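Long-range contacts in dihydrodipicolinate synthase (Rhodopseudomonas palustris, PDB 3DZ1), which probably catalyses the formation of 4-hydroxy-tetrahydrodipicolinate in lysine biosynthesis, as a lyase of the DapA family: residues Leu5-Ala10 against Ser164-Lys169; Pro17-Asp22 against Gly273-Ser278; Gly105-Pro110 against Val138-Pro143. All coordinates share one frame; numbering follows the deposited sequence.

In the fold
Following the chain from the N terminus, the loop before the first barrel strand, residues 5-10, meets strand 165-170 in contact 1 and closes a long loop over the first five strands of the barrel. Residues 17-22, just after strand 11-15, meet residues 273-278 near the C terminus, so contact 2 crosses contact 1; the two lie on opposite sides of the chain's centre. Contact 3 joins strands 105-108 and 137-141 and is nested inside the loops of both others. Contacts 1 and 3 touch, since strands 137-141 and 165-170 are sheet neighbours and L5 packs on V138. Contact 2 ties the barrel to the C-terminal helices.

Contact 1. Residues Leu5-Ala10 against Ser164-Lys169; sequences LTPEAA and SCVMLK
L5 turns its side chain from the N-terminal loop toward strand 165-170. Its CG stands anti to the backbone N (chi1 -166°), which carries the isobutyl group over to the strand. CB comes first, 4.1 Å from V166 CG2, and CG lies closer to that same methyl. At the tip the two branches divide the work: CD2 rests on V166 CG2 at 3.8 Å, while CD1 meets the CE methyl of selenomethionine M167 at 4.0 Å. L5 and M167 cross at about a right angle, and a branched leucine suits a place where two different neighbours must be covered. This loop runs past the N-terminal ends of the strands of the TIM barrel, just before strand 11-15 begins; L5 also packs on V138 of the neighbouring strand 137-141, and M167 extends toward L197 and M217, the latter a predicted pyruvate-binding residue. The flexible chain of M167 bends only at chi3 (-75°), and that bend brings CE to within 3.4 Å of A9 CB, a tight pairing to which the small methyl of alanine is suited. On the other flank of V166, the ring of P7 lies obliquely across the isopropyl group, CG 3.9 Å from V166 CB. The P7 CA-H points at V166 O, with CA and O 3.4 Å apart. P7 occupies the second position of a type I turn from T6 to A9, where the ring-fixed phi of proline fits. T6 OG1 accepts from E8 N at 3.2 Å, an ST turn that steadies the bend.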
loop_
_atom_site.group_PDB
_atom_site.type_symbol
_atom_site.label_atom_id
_atom_site.label_comp_id
_atom_site.label_asym_id
_atom_site.label_seq_id
_atom_site.Cartn_x
_atom_site.Cartn_y
_atom_site.Cartn_z
ATOM N N LEU A 5 17.958 -24.567 -17.585
ATOM C CA LEU A 5 18.507 -23.225 -17.442
ATOM C C LEU A 5 19.676 -23.299 -16.462
ATOM O O LEU A 5 19.607 -24.012 -15.456
ATOM C CB LEU A 5 17.433 -22.275 -16.898
ATOM C CG LEU A 5 17.673 -20.762 -16.968
ATOM C CD1 LEU A 5 17.711 -20.310 -18.424
ATOM C CD2 LEU A 5 16.552 -20.037 -16.234
ATOM N N THR A 6 20.743 -22.564 -16.753
ATOM C CA THR A 6 21.924 -22.563 -15.893
ATOM C C THR A 6 22.295 -21.141 -15.494
ATOM O O THR A 6 21.767 -20.177 -16.047
ATOM C CB THR A 6 23.147 -23.155 -16.615
ATOM O OG1 THR A 6 23.561 -22.252 -17.650
ATOM C CG2 THR A 6 22.809 -24.510 -17.227
ATOM N N PRO A 7 23.207 -20.993 -14.524
ATOM C CA PRO A 7 23.640 -19.665 -14.072
ATOM C C PRO A 7 24.433 -18.948 -15.163
ATOM O O PRO A 7 24.703 -17.748 -15.063
ATOM C CB PRO A 7 24.506 -19.980 -12.854
ATOM C CG PRO A 7 23.888 -21.250 -12.328
ATOM C CD PRO A 7 23.680 -22.035 -13.595
ATOM N N GLU A 8 24.812 -19.688 -16.200
ATOM C CA GLU A 8 25.570 -19.104 -17.299
ATOM C C GLU A 8 24.686 -18.538 -18.401
ATOM O O GLU A 8 25.193 -18.041 -19.405
ATOM C CB GLU A 8 26.538 -20.131 -17.897
ATOM C CG GLU A 8 27.688 -20.543 -16.965
ATOM C CD GLU A 8 27.234 -21.398 -15.790
ATOM O OE1 GLU A 8 26.572 -22.429 -16.029
ATOM O OE2 GLU A 8 27.549 -21.047 -14.628
ATOM N N ALA A 9 23.370 -18.616 -18.220
ATOM C CA ALA A 9 22.440 -18.084 -19.211
ATOM C C ALA A 9 22.777 -16.613 -19.450
ATOM O O ALA A 9 23.052 -15.870 -18.505
ATOM C CB ALA A 9 21.004 -18.221 -18.714
ATOM N N ALA A 10 22.759 -16.198 -20.711
ATOM C CA ALA A 10 23.083 -14.819 -21.055
ATOM C C ALA A 10 22.419 -14.424 -22.367
ATOM O O ALA A 10 21.664 -15.199 -22.950
ATOM C CB ALA A 10 24.596 -14.655 -21.168
ATOM N N SER A 164 18.389 -24.881 -6.606
ATOM C CA SER A 164 18.348 -24.545 -8.024
ATOM C C SER A 164 17.948 -23.145 -8.506
ATOM O O SER A 164 17.443 -23.013 -9.620
ATOM C CB SER A 164 17.467 -25.574 -8.741
ATOM O OG SER A 164 17.886 -26.895 -8.439
ATOM N N CYS A 165 18.133 -22.102 -7.700
ATOM C CA CYS A 165 17.821 -20.774 -8.225
ATOM C C CYS A 165 19.054 -20.435 -9.060
ATOM O O CYS A 165 20.151 -20.283 -8.522
ATOM C CB CYS A 165 17.652 -19.735 -7.121
ATOM S SG CYS A 165 17.296 -18.085 -7.813
ATOM N N VAL A 166 18.879 -20.325 -10.371
ATOM C CA VAL A 166 20.003 -20.059 -11.262
ATOM C C VAL A 166 20.033 -18.662 -11.861
ATOM O O VAL A 166 21.022 -18.275 -12.484
ATOM C CB VAL A 166 20.021 -21.067 -12.439
ATOM C CG1 VAL A 166 20.183 -22.491 -11.911
ATOM C CG2 VAL A 166 18.730 -20.949 -13.246
HETATM N N MSE A 167 18.967 -17.897 -11.670
HETATM C CA MSE A 167 18.924 -16.578 -12.277
HETATM C C MSE A 167 18.081 -15.568 -11.522
HETATM O O MSE A 167 17.124 -15.917 -10.828
HETATM C CB MSE A 167 18.373 -16.707 -13.703
HETATM C CG MSE A 167 18.208 -15.396 -14.472
HETATM SE SE MSE A 167 17.126 -15.657 -16.080
HETATM C CE MSE A 167 18.459 -16.565 -17.168
ATOM N N LEU A 168 18.461 -14.304 -11.670
ATOM C CA LEU A 168 17.725 -13.206 -11.082
ATOM C C LEU A 168 17.230 -12.374 -12.255
ATOM O O LEU A 168 18.019 -12.023 -13.141
ATOM C CB LEU A 168 18.628 -12.324 -10.212
ATOM C CG LEU A 168 18.035 -10.948 -9.853
ATOM C CD1 LEU A 168 16.900 -11.118 -8.852
ATOM C CD2 LEU A 168 19.117 -10.042 -9.268
ATOM N N LYS A 169 15.930 -12.097 -12.294
ATOM C CA LYS A 169 15.409 -11.225 -13.333
ATOM C C LYS A 169 15.429 -9.898 -12.603
ATOM O O LYS A 169 14.560 -9.618 -11.775
ATOM C CB LYS A 169 13.971 -11.547 -13.733
ATOM C CG LYS A 169 13.511 -10.647 -14.878
ATOM C CD LYS A 169 12.009 -10.656 -15.091
ATOM C CE LYS A 169 11.640 -9.708 -16.225
ATOM N NZ LYS A 169 10.176 -9.549 -16.382
#

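Contact 2. Residues Pro17-Asp22 against Gly273-Ser278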
loop_
_atom_site.group_PDB
_atom_site.type_symbol
_atom_site.label_atom_id
_atom_site.label_comp_id
_atom_site.label_asym_id
_atom_site.label_seq_id
_atom_site.Cartn_x
_atom_site.Cartn_y
_atom_site.Cartn_z
ATOM N N PRO A 17 4.198 -12.203 -25.364
ATOM C CA PRO A 17 2.825 -11.901 -24.968
ATOM C C PRO A 17 2.038 -13.131 -25.424
ATOM O O PRO A 17 2.563 -13.948 -26.181
ATOM C CB PRO A 17 2.493 -10.674 -25.809
ATOM C CG PRO A 17 3.254 -10.935 -27.072
ATOM C CD PRO A 17 4.592 -11.414 -26.545
ATOM N N THR A 18 0.810 -13.292 -24.950
ATOM C CA THR A 18 -0.001 -14.418 -25.392
ATOM C C THR A 18 -0.872 -13.860 -26.511
ATOM O O THR A 18 -1.700 -12.983 -26.276
ATOM C CB THR A 18 -0.884 -14.965 -24.249
ATOM O OG1 THR A 18 -0.045 -15.542 -23.243
ATOM C CG2 THR A 18 -1.844 -16.031 -24.768
ATOM N N PRO A 19 -0.672 -14.338 -27.751
ATOM C CA PRO A 19 -1.441 -13.879 -28.913
ATOM C C PRO A 19 -2.914 -14.270 -28.857
ATOM O O PRO A 19 -3.237 -15.441 -28.679
ATOM C CB PRO A 19 -0.731 -14.552 -30.093
ATOM C CG PRO A 19 0.648 -14.813 -29.583
ATOM C CD PRO A 19 0.386 -15.271 -28.175
ATOM N N PHE A 20 -3.794 -13.285 -29.013
ATOM C CA PHE A 20 -5.237 -13.520 -29.005
ATOM C C PHE A 20 -5.875 -12.943 -30.263
ATOM O O PHE A 20 -5.346 -12.015 -30.878
ATOM C CB PHE A 20 -5.923 -12.816 -27.827
ATOM C CG PHE A 20 -5.516 -13.317 -26.476
ATOM C CD1 PHE A 20 -5.746 -14.636 -26.105
ATOM C CD2 PHE A 20 -4.945 -12.448 -25.552
ATOM C CE1 PHE A 20 -5.417 -15.081 -24.828
ATOM C CE2 PHE A 20 -4.613 -12.884 -24.276
ATOM C CZ PHE A 20 -4.851 -14.203 -23.913
ATOM N N HIS A 21 -7.017 -13.501 -30.639
ATOM C CA HIS A 21 -7.768 -12.973 -31.763
ATOM C C HIS A 21 -8.763 -12.049 -31.062
ATOM O O HIS A 21 -8.779 -11.975 -29.834
ATOM C CB HIS A 21 -8.487 -14.092 -32.518
ATOM C CG HIS A 21 -7.574 -14.943 -33.345
ATOM N ND1 HIS A 21 -6.785 -14.426 -34.352
ATOM C CD2 HIS A 21 -7.327 -16.274 -33.322
ATOM C CE1 HIS A 21 -6.095 -15.402 -34.914
ATOM N NE2 HIS A 21 -6.407 -16.534 -34.308
ATOM N N ASP A 22 -9.592 -11.349 -31.820
ATOM C CA ASP A 22 -10.550 -10.421 -31.227
ATOM C C ASP A 22 -11.588 -11.062 -30.300
ATOM O O ASP A 22 -12.023 -10.444 -29.325
ATOM C CB ASP A 22 -11.229 -9.643 -32.348
ATOM C CG ASP A 22 -10.221 -8.978 -33.271
ATOM O OD1 ASP A 22 -9.630 -7.950 -32.872
ATOM O OD2 ASP A 22 -10.008 -9.498 -34.387
ATOM N N GLY A 273 3.949 -7.709 -38.404
ATOM C CA GLY A 273 3.516 -8.951 -39.021
ATOM C C GLY A 273 3.673 -10.206 -38.182
ATOM O O GLY A 273 3.555 -11.313 -38.709
ATOM N N LEU A 274 3.925 -10.045 -36.884
ATOM C CA LEU A 274 4.109 -11.186 -35.992
ATOM C C LEU A 274 2.802 -11.642 -35.348
ATOM O O LEU A 274 2.624 -12.826 -35.067
ATOM C CB LEU A 274 5.144 -10.843 -34.913
ATOM C CG LEU A 274 6.510 -10.430 -35.475
ATOM C CD1 LEU A 274 7.426 -9.977 -34.353
ATOM C CD2 LEU A 274 7.119 -11.596 -36.239
ATOM N N LEU A 275 1.895 -10.702 -35.104
ATOM C CA LEU A 275 0.598 -11.039 -34.522
ATOM C C LEU A 275 -0.495 -10.769 -35.557
ATOM O O LEU A 275 -0.407 -9.800 -36.311
ATOM C CB LEU A 275 0.317 -10.192 -33.272
ATOM C CG LEU A 275 1.211 -10.352 -32.040
ATOM C CD1 LEU A 275 0.680 -9.470 -30.907
ATOM C CD2 LEU A 275 1.235 -11.805 -31.608
ATOM N N SER A 276 -1.508 -11.633 -35.599
ATOM C CA SER A 276 -2.632 -11.463 -36.518
ATOM C C SER A 276 -3.521 -10.358 -35.969
ATOM O O SER A 276 -4.085 -9.562 -36.722
ATOM C CB SER A 276 -3.459 -12.751 -36.620
ATOM O OG SER A 276 -2.739 -13.776 -37.270
ATOM N N SER A 277 -3.643 -10.331 -34.644
ATOM C CA SER A 277 -4.449 -9.335 -33.953
ATOM C C SER A 277 -3.705 -8.802 -32.736
ATOM O O SER A 277 -2.917 -9.518 -32.117
ATOM C CB SER A 277 -5.776 -9.946 -33.498
ATOM O OG SER A 277 -6.477 -9.047 -32.652
ATOM N N SER A 278 -3.965 -7.543 -32.401
ATOM C CA SER A 278 -3.333 -6.893 -31.258
ATOM C C SER A 278 -4.228 -7.008 -30.028
ATOM O O SER A 278 -3.962 -6.403 -28.995
ATOM C CB SER A 278 -3.088 -5.416 -31.569
ATOM O OG SER A 278 -4.309 -4.759 -31.872
HETATM O O HOH W 1 -2.945 -10.511 -29.447
HETATM O O HOH W 2 -7.761 -7.885 -35.238
#
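The phenyl ring of F20 has T18 O over one face, 3.3 Å above its plane and offset toward the rim; that carbonyl also accepts from K266 NZ, whose side chain touches F20 as well. The ring is directed off from residues 273-278, toward L58 and R281. The imidazole of H21 behaves differently: it offers an edge, with CE1 4.1 Å from S276 CB, which lies near the ring plane. The main apolar meeting is between P19 and L275. CG of L275 is anti to its carbonyl carbon (chi1 -65°), and the leucine CD2 methyl lies 3.7 Å from P19 CG, the two side chains crossing at about a right angle. Next along, S277 is small enough for its CB to slip in beside the backbone of F20 and H21, 3.4 Å from F20 O. Its OG, anti to the backbone N, has A279 N as its main polar partner, and a second link runs through water: one molecule lies 3.1 Å from S277 OG and donates to D22 OD2. A second water accepts from F20 N at 2.9 Å and can donate to S277 O, so a water bridges the two backbones. D22 is exposed, where a charged carboxylate is at home. At the far end G273 leaves helix 260-271 in a Schellman motif; with phi at 81°, a CB would press on the carbonyl of the preceding residue. The arrangement is that of a DapA-family chain, in which the loop after the first strand of the (beta/alpha)8 barrel meets the linker between two of the helices that follow the barrel.

Contact 3. Residues Gly105-Pro110 against Val138-Pro143; sequences GVMIAP and VLQDYP
A beta-alpha-beta unit of the TIM barrel makes this contact: strands 105-108 and 137-141 lie side by side and parallel, with helix 117-131 as the connection between them. Three backbone bonds join them. V138 N gives to V106 O at 2.7 Å, in the carbonyl plane; I108 N then returns to V138 O in an almost straight bond (174°), nearly along the C=O axis. The third, from Q140 N to I108 O at 3.1 Å, has its donor 39° out of the carbonyl plane as the strand ends. M107 and V138 share one face of the sheet, M107 CG lying 4.0 Å from V138 CB. Beyond them the extended Q140 side chain, its CG anti to the backbone N, brings OE1 to 3.2 Å from A109 CB and 3.6 Å from the CE methyl of selenomethionine M107. The small A109 suits this close approach of the amide, whose NE2 bonds to E171. An alanine in place of Q140 would probably lose both the bond to E171 and the contacts of the amide with the M107 and A109 methyls. I108 and L139 point to the other face, against F124 of helix 117-131, while V81 and V83 pair with strand 105-108 and M167 pairs with strand 137-141 on its far side.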
loop_
_atom_site.group_PDB
_atom_site.type_symbol
_atom_site.label_atom_id
_atom_site.label_comp_id
_atom_site.label_asym_id
_atom_site.label_seq_id
_atom_site.Cartn_x
_atom_site.Cartn_y
_atom_site.Cartn_z
ATOM N N GLY A 105 13.186 -23.927 -17.395
ATOM C CA GLY A 105 13.004 -23.595 -15.993
ATOM C C GLY A 105 11.771 -22.738 -15.797
ATOM O O GLY A 105 11.039 -22.471 -16.751
ATOM N N VAL A 106 11.540 -22.295 -14.564
ATOM C CA VAL A 106 10.375 -21.472 -14.260
ATOM C C VAL A 106 10.747 -20.186 -13.527
ATOM O O VAL A 106 11.839 -20.071 -12.969
ATOM C CB VAL A 106 9.353 -22.262 -13.404
ATOM C CG1 VAL A 106 8.980 -23.560 -14.109
ATOM C CG2 VAL A 106 9.934 -22.554 -12.024
HETATM N N MSE A 107 9.838 -19.216 -13.533
HETATM C CA MSE A 107 10.084 -17.947 -12.857
HETATM C C MSE A 107 9.119 -17.785 -11.692
HETATM O O MSE A 107 7.935 -18.114 -11.801
HETATM C CB MSE A 107 9.928 -16.776 -13.836
HETATM C CG MSE A 107 10.263 -15.415 -13.225
HETATM SE SE MSE A 107 10.273 -13.943 -14.515
HETATM C CE MSE A 107 8.369 -13.740 -14.763
ATOM N N ILE A 108 9.630 -17.288 -10.570
ATOM C CA ILE A 108 8.799 -17.097 -9.389
ATOM C C ILE A 108 8.941 -15.698 -8.813
ATOM O O ILE A 108 10.051 -15.244 -8.504
ATOM C CB ILE A 108 9.150 -18.112 -8.271
ATOM C CG1 ILE A 108 9.111 -19.539 -8.823
ATOM C CG2 ILE A 108 8.146 -17.990 -7.125
ATOM C CD1 ILE A 108 9.588 -20.589 -7.825
ATOM N N ALA A 109 7.809 -15.018 -8.685
ATOM C CA ALA A 109 7.766 -13.679 -8.118
ATOM C C ALA A 109 7.112 -13.835 -6.753
ATOM O O ALA A 109 6.324 -14.753 -6.539
ATOM C CB ALA A 109 6.934 -12.753 -8.998
ATOM N N PRO A 110 7.434 -12.946 -5.807
ATOM C CA PRO A 110 6.834 -13.054 -4.477
ATOM C C PRO A 110 5.453 -12.412 -4.415
ATOM O O PRO A 110 5.136 -11.524 -5.209
ATOM C CB PRO A 110 7.828 -12.302 -3.603
ATOM C CG PRO A 110 8.219 -11.167 -4.499
ATOM C CD PRO A 110 8.431 -11.860 -5.848
ATOM N N VAL A 138 13.909 -18.896 -11.721
ATOM C CA VAL A 138 14.306 -17.500 -11.817
ATOM C C VAL A 138 13.599 -16.650 -10.770
ATOM O O VAL A 138 12.374 -16.687 -10.653
ATOM C CB VAL A 138 13.949 -16.944 -13.212
ATOM C CG1 VAL A 138 14.397 -15.494 -13.336
ATOM C CG2 VAL A 138 14.575 -17.816 -14.286
ATOM N N LEU A 139 14.382 -15.887 -10.015
ATOM C CA LEU A 139 13.840 -15.009 -8.981
ATOM C C LEU A 139 13.501 -13.660 -9.614
ATOM O O LEU A 139 14.388 -12.977 -10.131
ATOM C CB LEU A 139 14.876 -14.809 -7.866
ATOM C CG LEU A 139 14.505 -13.830 -6.744
ATOM C CD1 LEU A 139 13.235 -14.293 -6.048
ATOM C CD2 LEU A 139 15.657 -13.728 -5.756
ATOM N N GLN A 140 12.226 -13.281 -9.590
ATOM C CA GLN A 140 11.823 -11.998 -10.161
ATOM C C GLN A 140 11.786 -10.905 -9.095
ATOM O O GLN A 140 11.054 -11.006 -8.109
ATOM C CB GLN A 140 10.451 -12.100 -10.839
ATOM C CG GLN A 140 9.918 -10.750 -11.300
ATOM C CD GLN A 140 8.650 -10.861 -12.119
ATOM O OE1 GLN A 140 7.804 -11.714 -11.858
ATOM N NE2 GLN A 140 8.505 -9.987 -13.107
ATOM N N ASP A 141 12.587 -9.866 -9.311
ATOM C CA ASP A 141 12.706 -8.726 -8.400
ATOM C C ASP A 141 12.198 -7.486 -9.140
ATOM O O ASP A 141 12.945 -6.833 -9.865
ATOM C CB ASP A 141 14.178 -8.560 -8.008
ATOM C CG ASP A 141 14.418 -7.376 -7.094
ATOM O OD1 ASP A 141 13.444 -6.844 -6.513
ATOM O OD2 ASP A 141 15.594 -6.985 -6.949
ATOM N N TYR A 142 10.925 -7.163 -8.937
ATOM C CA TYR A 142 10.287 -6.045 -9.628
ATOM C C TYR A 142 9.387 -5.262 -8.672
ATOM O O TYR A 142 8.160 -5.330 -8.758
ATOM C CB TYR A 142 9.472 -6.625 -10.789
ATOM C CG TYR A 142 8.935 -5.651 -11.812
ATOM C CD1 TYR A 142 9.454 -4.363 -11.939
ATOM C CD2 TYR A 142 7.945 -6.053 -12.708
ATOM C CE1 TYR A 142 8.998 -3.502 -12.940
ATOM C CE2 TYR A 142 7.487 -5.204 -13.709
ATOM C CZ TYR A 142 8.015 -3.934 -13.821
ATOM O OH TYR A 142 7.562 -3.107 -14.822
ATOM N N PRO A 143 9.993 -4.493 -7.756
ATOM C CA PRO A 143 9.285 -3.681 -6.760
ATOM C C PRO A 143 8.208 -2.763 -7.336
ATOM O O PRO A 143 7.132 -2.618 -6.758
ATOM C CB PRO A 143 10.410 -2.879 -6.108
ATOM C CG PRO A 143 11.591 -3.781 -6.226
ATOM C CD PRO A 143 11.453 -4.323 -7.625
#